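Local coordinates for protein carboxylesterase (Ferroplasma acidiphilum, PDB 3WJ2) that probably hydrolyses carboxylic esters, as a carboxylesterase of the alpha/beta-hydrolase fold from an acid-loving archaeon, at residues N160-D171 / Y228-N239; M176-Y184 / V297-L308. One frame throughout, in Å; residues are numbered along the deposited sequence.

Contact 1 (N160-D171 / Y228-N239)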
# COMPACT_ATOMS: atom_id res chain seq x y z
N ASN B 160 -4.76 16.43 17.56
CA ASN B 160 -4.52 17.62 16.66
C ASN B 160 -4.16 18.80 17.53
O ASN B 160 -3.20 19.53 17.30
CB ASN B 160 -5.74 17.89 15.85
CG ASN B 160 -5.70 19.25 15.23
OD1 ASN B 160 -6.02 20.23 15.83
ND2 ASN B 160 -5.45 19.27 13.95
N LEU B 161 -4.93 19.02 18.63
CA LEU B 161 -4.67 20.19 19.51
C LEU B 161 -3.24 20.13 20.14
O LEU B 161 -2.56 21.14 20.25
CB LEU B 161 -5.71 20.25 20.69
CG LEU B 161 -7.06 20.44 20.12
CD1 LEU B 161 -8.11 20.41 21.34
CD2 LEU B 161 -7.31 21.73 19.31
N ALA B 162 -2.82 18.89 20.55
CA ALA B 162 -1.55 18.67 21.15
C ALA B 162 -0.43 19.01 20.10
O ALA B 162 0.48 19.74 20.46
CB ALA B 162 -1.41 17.29 21.62
N ALA B 163 -0.61 18.54 18.88
CA ALA B 163 0.45 18.75 17.86
C ALA B 163 0.43 20.24 17.57
O ALA B 163 1.51 20.83 17.44
CB ALA B 163 0.13 17.99 16.61
N ALA B 164 -0.72 20.87 17.40
CA ALA B 164 -0.79 22.29 17.00
C ALA B 164 -0.26 23.22 18.05
O ALA B 164 0.41 24.21 17.72
CB ALA B 164 -2.22 22.61 16.69
N LEU B 165 -0.51 22.92 19.33
CA LEU B 165 -0.07 23.87 20.36
C LEU B 165 1.46 23.83 20.37
O LEU B 165 2.07 24.89 20.61
CB LEU B 165 -0.71 23.61 21.75
CG LEU B 165 -0.16 22.41 22.52
CD1 LEU B 165 0.97 22.85 23.41
CD2 LEU B 165 -1.30 21.93 23.47
N CYS B 166 2.09 22.67 20.08
CA CYS B 166 3.57 22.57 20.06
C CYS B 166 4.10 23.46 18.96
O CYS B 166 5.08 24.18 19.20
CB CYS B 166 4.05 21.17 19.83
SG CYS B 166 3.70 20.15 21.35
N LEU B 167 3.44 23.47 17.82
CA LEU B 167 3.89 24.33 16.70
C LEU B 167 3.83 25.79 17.13
O LEU B 167 4.74 26.59 16.83
CB LEU B 167 2.94 24.19 15.51
CG LEU B 167 3.25 23.01 14.65
CD1 LEU B 167 2.17 22.85 13.62
CD2 LEU B 167 4.67 23.24 13.81
N LYS B 168 2.78 26.20 17.83
CA LYS B 168 2.70 27.64 18.24
C LYS B 168 3.74 27.97 19.32
O LYS B 168 4.34 29.12 19.33
CB LYS B 168 1.26 27.96 18.72
CG LYS B 168 1.16 29.47 19.11
CD LYS B 168 -0.24 29.96 19.39
CE LYS B 168 -0.11 31.38 20.13
NZ LYS B 168 -1.60 31.87 20.12
N CYS B 169 4.02 27.08 20.26
CA CYS B 169 5.12 27.26 21.25
C CYS B 169 6.41 27.45 20.48
O CYS B 169 7.16 28.42 20.82
CB CYS B 169 5.29 26.04 22.20
SG CYS B 169 3.88 25.82 23.33
N ARG B 170 6.58 26.69 19.42
CA ARG B 170 7.88 26.76 18.68
C ARG B 170 7.93 28.11 18.01
O ARG B 170 9.01 28.86 18.13
CB ARG B 170 7.93 25.54 17.73
CG ARG B 170 9.33 25.27 17.03
CD ARG B 170 9.57 26.28 15.93
NE ARG B 170 8.47 26.44 14.94
CZ ARG B 170 8.14 25.55 14.00
NH1 ARG B 170 8.85 24.41 13.89
NH2 ARG B 170 7.14 25.80 13.17
N ASP B 171 6.84 28.47 17.36
CA ASP B 171 6.80 29.75 16.59
C ASP B 171 7.03 30.93 17.50
O ASP B 171 7.77 31.89 17.09
CB ASP B 171 5.48 29.87 15.88
CG ASP B 171 5.32 28.86 14.78
OD1 ASP B 171 6.33 28.31 14.28
OD2 ASP B 171 4.18 28.67 14.29
N TYR B 228 -2.22 26.00 12.64
CA TYR B 228 -2.76 25.63 13.99
C TYR B 228 -4.08 24.93 13.89
O TYR B 228 -4.57 24.37 14.90
CB TYR B 228 -2.91 26.90 14.85
CG TYR B 228 -1.53 27.64 15.06
CD1 TYR B 228 -0.29 26.96 14.85
CD2 TYR B 228 -1.49 29.02 15.39
CE1 TYR B 228 0.93 27.62 15.01
CE2 TYR B 228 -0.27 29.63 15.59
CZ TYR B 228 0.91 28.97 15.40
OH TYR B 228 2.08 29.70 15.53
N PHE B 229 -4.69 24.91 12.69
CA PHE B 229 -5.86 24.08 12.42
C PHE B 229 -5.37 22.75 11.84
O PHE B 229 -5.82 21.68 12.22
CB PHE B 229 -6.84 24.72 11.36
CG PHE B 229 -8.11 23.92 11.11
CD1 PHE B 229 -9.31 24.38 11.59
CD2 PHE B 229 -8.10 22.60 10.53
CE1 PHE B 229 -10.55 23.67 11.36
CE2 PHE B 229 -9.31 21.89 10.31
CZ PHE B 229 -10.56 22.44 10.77
N SER B 230 -4.40 22.82 10.90
CA SER B 230 -3.88 21.61 10.24
C SER B 230 -2.36 21.67 10.30
O SER B 230 -1.69 22.35 9.45
CB SER B 230 -4.27 21.45 8.71
OG SER B 230 -5.72 21.26 8.52
N PRO B 231 -1.69 21.04 11.23
CA PRO B 231 -0.24 21.10 11.41
C PRO B 231 0.54 20.69 10.16
O PRO B 231 1.69 21.11 10.00
CB PRO B 231 0.02 20.08 12.57
CG PRO B 231 -1.23 20.31 13.43
CD PRO B 231 -2.39 20.44 12.39
N LEU B 232 -0.07 19.88 9.29
CA LEU B 232 0.68 19.45 8.12
C LEU B 232 0.88 20.62 7.18
O LEU B 232 1.68 20.47 6.26
CB LEU B 232 -0.05 18.27 7.40
CG LEU B 232 0.49 17.00 7.99
CD1 LEU B 232 -0.49 15.81 7.58
CD2 LEU B 232 1.96 16.63 7.52
N VAL B 233 0.21 21.75 7.38
CA VAL B 233 0.47 22.92 6.48
C VAL B 233 1.65 23.75 6.95
O VAL B 233 1.99 24.74 6.24
CB VAL B 233 -0.85 23.70 6.14
CG1 VAL B 233 -1.92 22.76 5.56
CG2 VAL B 233 -1.33 24.41 7.26
N ALA B 234 2.26 23.48 8.13
CA ALA B 234 3.46 24.19 8.64
C ALA B 234 4.56 24.06 7.60
O ALA B 234 4.64 23.10 6.86
CB ALA B 234 3.96 23.63 9.95
N ASP B 235 5.39 25.07 7.53
CA ASP B 235 6.47 24.93 6.55
C ASP B 235 7.79 24.49 7.20
O ASP B 235 8.77 24.23 6.49
CB ASP B 235 6.56 26.20 5.67
CG ASP B 235 6.72 27.45 6.48
OD1 ASP B 235 7.30 27.36 7.59
OD2 ASP B 235 6.24 28.53 5.99
N ASP B 236 7.81 24.29 8.53
CA ASP B 236 9.01 24.00 9.26
C ASP B 236 8.62 23.15 10.48
O ASP B 236 7.73 23.57 11.26
CB ASP B 236 9.62 25.32 9.76
CG ASP B 236 10.85 25.13 10.64
OD1 ASP B 236 11.41 24.04 10.64
OD2 ASP B 236 11.34 26.11 11.27
N PHE B 237 9.24 21.97 10.62
CA PHE B 237 9.04 21.13 11.81
C PHE B 237 10.19 21.11 12.79
O PHE B 237 10.17 20.31 13.73
CB PHE B 237 8.60 19.77 11.32
CG PHE B 237 7.33 19.84 10.54
CD1 PHE B 237 6.08 19.97 11.24
CD2 PHE B 237 7.32 19.76 9.19
CE1 PHE B 237 4.89 20.06 10.50
CE2 PHE B 237 6.22 19.84 8.45
CZ PHE B 237 4.92 19.97 9.10
N SER B 238 11.20 22.00 12.63
CA SER B 238 12.30 22.08 13.56
C SER B 238 11.92 22.44 14.95
O SER B 238 10.99 23.26 15.16
CB SER B 238 13.26 23.24 13.09
OG SER B 238 13.57 23.04 11.75
N ASN B 239 12.67 21.90 15.91
CA ASN B 239 12.66 22.37 17.23
C ASN B 239 11.30 22.15 17.91
O ASN B 239 11.00 22.77 18.93
CB ASN B 239 13.03 23.85 17.29
CG ASN B 239 14.46 24.05 16.74
OD1 ASN B 239 15.36 23.29 17.13
ND2 ASN B 239 14.66 24.99 15.81
O HOH W 1 -6.89 22.89 15.92
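Arg-170 reaches from helix 157-172 into the loop 236-239 and ties it down with polar bonds at the edge of its guanidinium. NH1 meets Ser-238 O at 2.7 Å, in the carbonyl plane and on a lone pair, while NH1 and NH2 together grip Asp-236 O end-on. Bends at chi2 (-75°) and chi3 (-51°) fold the arginine back so that NE and NH2 also hold Asp-171 OD1 side-on, which fixes the rotation of the group. Asp-236 OD2 adds only a long charge contact over one guanidinium face; Asp-236 OD1 accepts from Ser-238 N, an Asx turn. A leucine in place of Arg-170 would probably leave the carbonyls of Asp-236 and Ser-238 without these donors and strip Asp-171 OD1 of both its arginine donors, with Tyr-228 still holding OD2.

That carboxylate accepts a hydrogen bond from the Tyr-228 hydroxyl on the anti lone pair of OD2, 2.6 Å from OH. At the other end Asn-160 ND2 donates almost straight (171°) to Phe-229 O, 3.0 Å away, and a water bridges Asn-160 OD1 and Tyr-228 O.

Between these ends Leu-167 CD1 lies 3.7 Å from Pro-231 CB; at the margin Lys-168 CB sits over the Tyr-228 ring in a CH-pi contact, 3.9 Å from its centroid. Helix 157-172 is probably the one that follows the nucleophile elbow in alpha/beta hydrolases, here clasped by the loop that leads to strand 243-248.

Contact 2 (M176-Y184 / V297-L308)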
# COMPACT_ATOMS: atom_id res chain seq x y z
N MET B 176 8.19 25.01 25.88
CA MET B 176 7.61 24.03 24.98
C MET B 176 7.30 22.80 25.91
O MET B 176 7.99 22.50 26.89
CB MET B 176 8.69 23.73 23.83
CG MET B 176 8.74 24.85 22.47
SD MET B 176 9.03 23.44 21.37
CE MET B 176 7.30 23.01 21.55
N PRO B 177 6.21 22.04 25.59
CA PRO B 177 6.03 20.76 26.31
C PRO B 177 7.19 19.78 26.17
O PRO B 177 7.95 19.86 25.17
CB PRO B 177 4.80 20.16 25.60
CG PRO B 177 4.08 21.35 24.99
CD PRO B 177 5.21 22.22 24.51
N ALA B 178 7.34 18.86 27.16
CA ALA B 178 8.45 17.94 27.19
C ALA B 178 8.33 16.84 26.12
O ALA B 178 9.32 16.29 25.72
CB ALA B 178 8.53 17.31 28.58
N VAL B 179 7.07 16.52 25.75
CA VAL B 179 6.80 15.44 24.81
C VAL B 179 5.40 15.72 24.25
O VAL B 179 4.64 16.41 24.94
CB VAL B 179 6.93 14.09 25.47
CG1 VAL B 179 5.90 13.88 26.67
CG2 VAL B 179 6.72 12.99 24.33
N GLN B 180 5.16 15.24 23.03
CA GLN B 180 3.83 15.26 22.43
C GLN B 180 3.47 13.85 22.15
O GLN B 180 4.14 13.19 21.38
CB GLN B 180 3.76 16.22 21.20
CG GLN B 180 4.82 15.89 20.11
CD GLN B 180 4.73 16.82 18.94
OE1 GLN B 180 3.66 17.12 18.49
NE2 GLN B 180 5.93 17.28 18.42
N VAL B 181 2.39 13.38 22.77
CA VAL B 181 2.02 11.93 22.63
C VAL B 181 0.71 11.96 21.80
O VAL B 181 -0.36 12.51 22.23
CB VAL B 181 1.71 11.37 23.97
CG1 VAL B 181 1.34 9.88 23.71
CG2 VAL B 181 2.94 11.42 24.86
N LEU B 182 0.82 11.48 20.55
CA LEU B 182 -0.27 11.75 19.60
C LEU B 182 -0.89 10.44 19.20
O LEU B 182 -0.39 9.70 18.37
CB LEU B 182 0.32 12.42 18.27
CG LEU B 182 1.14 13.69 18.62
CD1 LEU B 182 1.86 14.19 17.28
CD2 LEU B 182 0.35 14.83 19.27
N PHE B 183 -2.12 10.18 19.72
CA PHE B 183 -2.82 9.01 19.22
C PHE B 183 -3.71 9.43 18.09
O PHE B 183 -4.73 10.16 18.22
CB PHE B 183 -3.79 8.46 20.39
CG PHE B 183 -3.07 7.71 21.47
CD1 PHE B 183 -2.86 6.34 21.36
CD2 PHE B 183 -2.71 8.39 22.67
CE1 PHE B 183 -2.12 5.66 22.36
CE2 PHE B 183 -2.01 7.68 23.71
CZ PHE B 183 -1.76 6.32 23.55
N TYR B 184 -3.31 8.95 16.88
CA TYR B 184 -4.09 9.16 15.65
C TYR B 184 -4.77 10.55 15.53
O TYR B 184 -6.02 10.69 15.35
CB TYR B 184 -5.08 7.97 15.39
CG TYR B 184 -5.87 7.53 16.61
CD1 TYR B 184 -7.07 8.16 16.87
CD2 TYR B 184 -5.33 6.54 17.43
CE1 TYR B 184 -7.82 7.68 18.01
CE2 TYR B 184 -6.03 6.04 18.53
CZ TYR B 184 -7.23 6.65 18.77
OH TYR B 184 -7.97 6.22 19.93
N VAL B 297 -1.87 0.89 23.96
CA VAL B 297 -1.93 1.99 24.91
C VAL B 297 -0.96 1.74 26.08
O VAL B 297 -0.28 2.66 26.53
CB VAL B 297 -3.39 2.15 25.45
CG1 VAL B 297 -3.38 3.24 26.60
CG2 VAL B 297 -4.34 2.51 24.35
N LYS B 298 -0.89 0.51 26.65
CA LYS B 298 0.09 0.21 27.71
C LYS B 298 1.55 0.48 27.29
O LYS B 298 2.37 1.02 28.04
CB LYS B 298 -0.01 -1.29 28.09
CG LYS B 298 -1.14 -1.57 28.95
CD LYS B 298 -1.32 -3.15 29.18
CE LYS B 298 -0.21 -3.76 29.81
NZ LYS B 298 -0.82 -5.08 30.24
N MET B 299 1.88 0.11 26.01
CA MET B 299 3.23 0.29 25.43
C MET B 299 3.55 1.81 25.53
O MET B 299 4.63 2.18 25.99
CB MET B 299 3.26 -0.17 23.94
CG MET B 299 3.52 -1.58 23.87
SD MET B 299 3.32 -1.84 21.98
CE MET B 299 4.23 -3.18 22.39
N VAL B 300 2.69 2.63 25.05
CA VAL B 300 2.92 4.08 25.02
C VAL B 300 2.99 4.62 26.43
O VAL B 300 3.92 5.34 26.80
CB VAL B 300 1.83 4.76 24.19
CG1 VAL B 300 1.98 6.26 24.33
CG2 VAL B 300 2.00 4.34 22.69
N ALA B 301 1.98 4.25 27.25
CA ALA B 301 1.91 4.84 28.57
C ALA B 301 3.14 4.50 29.38
O ALA B 301 3.54 5.35 30.17
CB ALA B 301 0.59 4.27 29.28
N ARG B 302 3.70 3.28 29.22
CA ARG B 302 4.85 2.89 29.94
C ARG B 302 6.17 3.49 29.54
O ARG B 302 7.12 3.41 30.34
CB ARG B 302 4.90 1.33 30.08
CG ARG B 302 3.73 0.81 30.84
CD ARG B 302 3.80 -0.77 30.87
NE ARG B 302 2.59 -1.23 31.59
CZ ARG B 302 2.42 -2.50 31.93
NH1 ARG B 302 3.32 -3.40 31.55
NH2 ARG B 302 1.36 -2.88 32.63
N ILE B 303 6.23 4.16 28.37
CA ILE B 303 7.47 4.87 28.00
C ILE B 303 7.30 6.37 28.26
O ILE B 303 8.29 7.03 28.29
CB ILE B 303 7.99 4.59 26.57
CG1 ILE B 303 7.01 4.99 25.41
CG2 ILE B 303 8.29 3.04 26.50
CD1 ILE B 303 7.79 5.12 24.07
N ILE B 304 6.06 6.85 28.44
CA ILE B 304 5.88 8.29 28.76
C ILE B 304 6.78 8.83 29.93
O ILE B 304 7.40 9.90 29.74
CB ILE B 304 4.44 8.61 29.01
CG1 ILE B 304 3.63 8.64 27.69
CG2 ILE B 304 4.28 9.97 29.78
CD1 ILE B 304 2.11 8.75 27.91
N PRO B 305 6.91 8.09 31.03
CA PRO B 305 7.68 8.63 32.13
C PRO B 305 9.12 8.92 31.76
O PRO B 305 9.69 9.87 32.37
CB PRO B 305 7.51 7.57 33.27
CG PRO B 305 6.97 6.41 32.65
CD PRO B 305 6.27 6.80 31.38
N ASP B 306 9.70 8.24 30.77
CA ASP B 306 11.10 8.52 30.32
C ASP B 306 11.34 9.92 29.75
O ASP B 306 12.47 10.43 29.69
CB ASP B 306 11.57 7.44 29.33
CG ASP B 306 11.75 6.07 30.02
OD1 ASP B 306 10.96 5.73 30.92
OD2 ASP B 306 12.76 5.48 29.70
N TYR B 307 10.25 10.52 29.25
CA TYR B 307 10.33 11.86 28.71
C TYR B 307 10.18 12.98 29.77
O TYR B 307 10.33 14.18 29.38
CB TYR B 307 9.23 12.02 27.68
CG TYR B 307 9.41 11.18 26.46
CD1 TYR B 307 10.05 11.68 25.30
CD2 TYR B 307 8.95 9.86 26.45
CE1 TYR B 307 10.17 10.87 24.11
CE2 TYR B 307 9.12 9.05 25.32
CZ TYR B 307 9.74 9.54 24.16
OH TYR B 307 9.80 8.70 23.10
N LEU B 308 9.87 12.63 31.01
CA LEU B 308 9.43 13.64 31.98
C LEU B 308 10.42 13.83 33.17
O LEU B 308 11.56 13.36 33.01
CB LEU B 308 8.08 13.26 32.51
CG LEU B 308 6.95 13.23 31.41
CD1 LEU B 308 5.62 12.85 32.02
CD2 LEU B 308 6.87 14.56 30.65
O HOH W 2 11.38 14.98 26.91
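Val-179 lays its CG2 methyl over one face of the Tyr-307 ring, a CH-pi contact 4.0 Å from the ring centroid and 23° off the normal. The methyl is displaced toward the rim, and CD1 is the ring atom it meets most closely. With CG2 anti to the backbone N, the other branch, CG1 (chi1 62°), falls between N and the carbonyl carbon; from there it touches Leu-308 CD2.

Aliphatic contacts carry the rest. Leu-308 CD2 also packs on Ala-178 CB at 3.8 Å. Val-181 divides its two methyls: CG1 slides past Val-300 CG1 at 3.7 Å, and CG2 crosses to Ile-304 CG1 at 4.0 Å. Val-300 CG1 is shared, since it also lies 3.8 Å from Phe-183 CZ, where the phenyl ring comes from the opposite direction. Val-297 CG2 approaches CE1 of that ring more loosely, at 4.3 Å.

No direct hydrogen bond joins the segments. A single water spans their backbones near the C-terminus, donating to Ala-178 O (2.7 Å) and to Tyr-307 O.

Strand 180-183 and helix 297-303 run antiparallel, their axes 10.8 Å apart at the closest approach. One face of the strand, through Val-181 and Phe-183, thus receives the C-terminal helix, whose outer side meets the third subunit through Lys-298 and Arg-302. This is the layered helix-on-sheet packing of the alpha/beta-hydrolase fold.

Overall arrangement
Strand 180-183 joins the two contacts, with a helix packed on each of its faces. Ala-162 and Ala-163 of helix 157-172 rest on Leu-182 and Gln-180, while contact 2 uses the neighbouring residues Val-181 and Phe-183 for the C-terminal helix. Contact 2 is buried and almost wholly apolar, as suits a helix laid against a central sheet. Contact 1 lies farther out, with an adjoining flank of helix 157-172 held to a long loop by charges, carbonyl bonds and a water, and with exposed residues among its members. Their centres are about 17 Å apart, yet they touch where Met-176 packs on Cys-166, Cys-169 and Asn-239.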